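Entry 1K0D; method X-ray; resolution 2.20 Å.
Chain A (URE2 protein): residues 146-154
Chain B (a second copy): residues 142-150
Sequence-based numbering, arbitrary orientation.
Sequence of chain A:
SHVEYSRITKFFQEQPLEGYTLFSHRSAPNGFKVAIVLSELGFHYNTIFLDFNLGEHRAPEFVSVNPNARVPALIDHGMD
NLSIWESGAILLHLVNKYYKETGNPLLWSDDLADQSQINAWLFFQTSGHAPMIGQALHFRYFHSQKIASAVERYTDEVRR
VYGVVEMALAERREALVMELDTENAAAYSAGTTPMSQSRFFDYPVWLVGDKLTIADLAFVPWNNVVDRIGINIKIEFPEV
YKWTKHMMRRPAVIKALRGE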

# COMPACT_ATOMS: atom_id res chain seq x y z
N LYS A 146 -8.66 -23.08 -16.86
CA LYS A 146 -9.83 -22.72 -16.08
C LYS A 146 -9.84 -23.49 -14.77
O LYS A 146 -9.96 -24.72 -14.77
CB LYS A 146 -11.10 -23.00 -16.88
CG LYS A 146 -12.40 -22.74 -16.14
CD LYS A 146 -13.45 -22.11 -17.06
CE LYS A 146 -13.64 -22.91 -18.35
NZ LYS A 146 -14.45 -22.16 -19.36
N ILE A 147 -9.72 -22.77 -13.66
CA ILE A 147 -9.68 -23.39 -12.35
C ILE A 147 -10.60 -22.67 -11.37
O ILE A 147 -10.29 -21.56 -10.91
CB ILE A 147 -8.25 -23.38 -11.79
CG1 ILE A 147 -7.27 -23.73 -12.91
CG2 ILE A 147 -8.14 -24.39 -10.67
CD1 ILE A 147 -5.94 -23.04 -12.79
N ALA A 148 -11.71 -23.31 -11.04
CA ALA A 148 -12.70 -22.73 -10.15
C ALA A 148 -12.16 -22.34 -8.78
O ALA A 148 -12.49 -21.28 -8.26
CB ALA A 148 -13.87 -23.69 -10.00
N SER A 149 -11.34 -23.20 -8.18
CA SER A 149 -10.80 -22.91 -6.86
C SER A 149 -9.96 -21.63 -6.83
O SER A 149 -9.90 -20.95 -5.81
CB SER A 149 -9.97 -24.08 -6.34
OG SER A 149 -8.81 -24.26 -7.11
N ALA A 150 -9.31 -21.29 -7.94
CA ALA A 150 -8.51 -20.08 -8.00
C ALA A 150 -9.46 -18.88 -8.06
O ALA A 150 -9.27 -17.89 -7.35
CB ALA A 150 -7.60 -20.10 -9.23
N VAL A 151 -10.49 -18.99 -8.89
CA VAL A 151 -11.48 -17.93 -9.02
C VAL A 151 -12.18 -17.68 -7.68
O VAL A 151 -12.28 -16.54 -7.22
CB VAL A 151 -12.56 -18.28 -10.09
CG1 VAL A 151 -13.67 -17.24 -10.10
CG2 VAL A 151 -11.93 -18.37 -11.46
N GLU A 152 -12.64 -18.76 -7.04
CA GLU A 152 -13.34 -18.65 -5.76
C GLU A 152 -12.48 -18.00 -4.69
O GLU A 152 -12.95 -17.15 -3.94
CB GLU A 152 -13.80 -20.04 -5.27
CG GLU A 152 -14.71 -19.97 -4.05
CD GLU A 152 -14.99 -21.33 -3.41
OE1 GLU A 152 -15.94 -21.43 -2.60
OE2 GLU A 152 -14.24 -22.30 -3.70
N ARG A 153 -11.21 -18.42 -4.63
CA ARG A 153 -10.27 -17.86 -3.65
C ARG A 153 -10.27 -16.33 -3.69
O ARG A 153 -10.40 -15.67 -2.66
CB ARG A 153 -8.85 -18.37 -3.94
CG ARG A 153 -7.74 -17.59 -3.22
CD ARG A 153 -6.34 -18.14 -3.54
NE ARG A 153 -5.27 -17.32 -2.97
CZ ARG A 153 -4.98 -17.25 -1.68
NH1 ARG A 153 -5.68 -17.95 -0.79
NH2 ARG A 153 -3.99 -16.46 -1.27
N TYR A 154 -10.11 -15.76 -4.88
CA TYR A 154 -10.06 -14.31 -5.01
C TYR A 154 -11.40 -13.60 -4.93
O TYR A 154 -11.50 -12.51 -4.37
CB TYR A 154 -9.30 -13.94 -6.28
CG TYR A 154 -7.85 -14.36 -6.17
CD1 TYR A 154 -7.34 -15.40 -6.93
CD2 TYR A 154 -7.02 -13.76 -5.20
CE1 TYR A 154 -6.03 -15.85 -6.74
CE2 TYR A 154 -5.72 -14.21 -5.01
CZ TYR A 154 -5.23 -15.25 -5.78
OH TYR A 154 -3.95 -15.71 -5.57
N PHE B 142 -0.15 -24.13 0.22
CA PHE B 142 -1.42 -24.23 0.93
C PHE B 142 -2.74 -24.31 0.18
O PHE B 142 -3.80 -24.33 0.82
CB PHE B 142 -1.51 -23.08 1.94
CG PHE B 142 -0.25 -22.86 2.73
CD1 PHE B 142 0.63 -21.84 2.38
CD2 PHE B 142 0.06 -23.67 3.82
CE1 PHE B 142 1.82 -21.64 3.10
CE2 PHE B 142 1.25 -23.48 4.55
CZ PHE B 142 2.13 -22.46 4.19
N HIS B 143 -2.72 -24.36 -1.14
CA HIS B 143 -3.98 -24.41 -1.86
C HIS B 143 -4.65 -25.78 -1.78
O HIS B 143 -3.98 -26.80 -1.59
CB HIS B 143 -3.78 -24.00 -3.31
CG HIS B 143 -5.04 -23.55 -3.99
ND1 HIS B 143 -5.53 -24.15 -5.13
CD2 HIS B 143 -5.91 -22.56 -3.67
CE1 HIS B 143 -6.66 -23.56 -5.48
NE2 HIS B 143 -6.91 -22.59 -4.62
N SER B 144 -5.97 -25.80 -1.93
CA SER B 144 -6.76 -27.03 -1.86
C SER B 144 -6.33 -28.06 -2.90
O SER B 144 -6.65 -29.24 -2.78
CB SER B 144 -8.25 -26.72 -2.02
OG SER B 144 -8.54 -26.21 -3.31
N GLN B 145 -5.61 -27.62 -3.93
CA GLN B 145 -5.13 -28.52 -4.96
C GLN B 145 -3.91 -27.90 -5.63
O GLN B 145 -3.73 -26.68 -5.60
CB GLN B 145 -6.23 -28.80 -5.99
CG GLN B 145 -6.59 -27.63 -6.91
CD GLN B 145 -7.86 -27.90 -7.72
OE1 GLN B 145 -8.06 -28.99 -8.25
NE2 GLN B 145 -8.72 -26.89 -7.83
N LYS B 146 -3.06 -28.74 -6.22
CA LYS B 146 -1.86 -28.26 -6.89
C LYS B 146 -2.20 -27.64 -8.24
O LYS B 146 -2.90 -28.25 -9.04
CB LYS B 146 -0.88 -29.42 -7.06
CG LYS B 146 0.08 -29.27 -8.23
CD LYS B 146 0.97 -30.51 -8.37
CE LYS B 146 1.69 -30.56 -9.71
NZ LYS B 146 0.74 -30.78 -10.85
N ILE B 147 -1.69 -26.43 -8.48
CA ILE B 147 -1.92 -25.73 -9.74
C ILE B 147 -0.60 -25.15 -10.24
O ILE B 147 -0.28 -23.98 -9.99
CB ILE B 147 -2.92 -24.57 -9.57
CG1 ILE B 147 -4.21 -25.08 -8.93
CG2 ILE B 147 -3.24 -23.95 -10.93
CD1 ILE B 147 -5.26 -24.01 -8.73
N ALA B 148 0.17 -25.97 -10.96
CA ALA B 148 1.46 -25.55 -11.49
C ALA B 148 1.44 -24.21 -12.22
O ALA B 148 2.37 -23.41 -12.10
CB ALA B 148 2.01 -26.63 -12.43
N SER B 149 0.38 -23.96 -12.99
CA SER B 149 0.29 -22.70 -13.73
C SER B 149 0.18 -21.51 -12.78
O SER B 149 0.67 -20.43 -13.08
CB SER B 149 -0.89 -22.72 -14.69
OG SER B 149 -2.11 -23.01 -14.03
N ALA B 150 -0.45 -21.72 -11.63
CA ALA B 150 -0.60 -20.65 -10.65
C ALA B 150 0.75 -20.37 -9.98
O ALA B 150 1.14 -19.22 -9.81
CB ALA B 150 -1.63 -21.04 -9.59

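The two stretches come from two copies of the same chain and meet around the start of the same helix. In chain A, Lys A146 and Ile A147 lead into a helix that begins at Ala A148 and runs beyond Tyr A154; its first turns are held by Val A151 N to Ile A147 O (3.3 Å), Glu A152 N to Ala A148 O (2.8 Å) and Arg A153 N to Ser A149 O (3.1 Å). In chain B the corresponding helix starts at Ala B148, and most of the contact is made by the loop before it. Ile A147 and Ile B147 both occupy the N-cap position, and their CA atoms lie 8.5 Å apart; the CA atoms of Ala A150 and Ala B150 are 8.4 Å apart. Equivalent residues thus lie nearest one another along the backbone at these two points, although the two alanines do not touch, and the likeness is incomplete: the CA atom nearest to that of Ser A149 is that of Ser B144, 7.6 Å away, not that of Ser B149. Together the stretches bury 282 Å².

The apolar part of the contact is the pairing of the two isoleucines. Both direct their CA-to-CB bonds toward the opposing stretch, and Ile A147 CD1 comes within 3.4 Å of Ile B147 CG2, a tight approach that removes hydrocarbon surface from solvent on both sides. Ile A147 also borders the amide of Gln B145, its CG2 lying 3.8 Å from Gln B145 NE2, while its CD1 reaches to 4.0 Å from Ser B149 OG.

The one hydrogen bond across the stretches is made at Ser A149. Its p rotamer places the hydroxyl within reach of the Gln B145 side chain, and Gln B145 NE2 donates a hydrogen bond to Ser A149 OG at 2.7 Å, with an N-H...O angle of 153°. The position of this hydroxyl is somewhat uncertain, because Ser A149 OG also sits only 2.8 Å from His B143 CE1, at the ring edge and too close to be read as a favorable interaction.

The CA-to-CB bond of His B143 points sideways, yet its imidazole comes nearer to chain A. Within its own loop, His B143 ND1 donates to Gln B145 O at 3.1 Å, tying the ring to the backbone of the residue whose side chain bonds Ser A149. One turn along the helix from Ser A149, Arg A153 adds a looser contact through its aliphatic portion, Arg A153 CD lying 4.4 Å from His B143 CD2. Its extended side chain also makes a weak hydrogen bond within chain A, from Arg A153 NE to Tyr A154 OH at 3.3 Å.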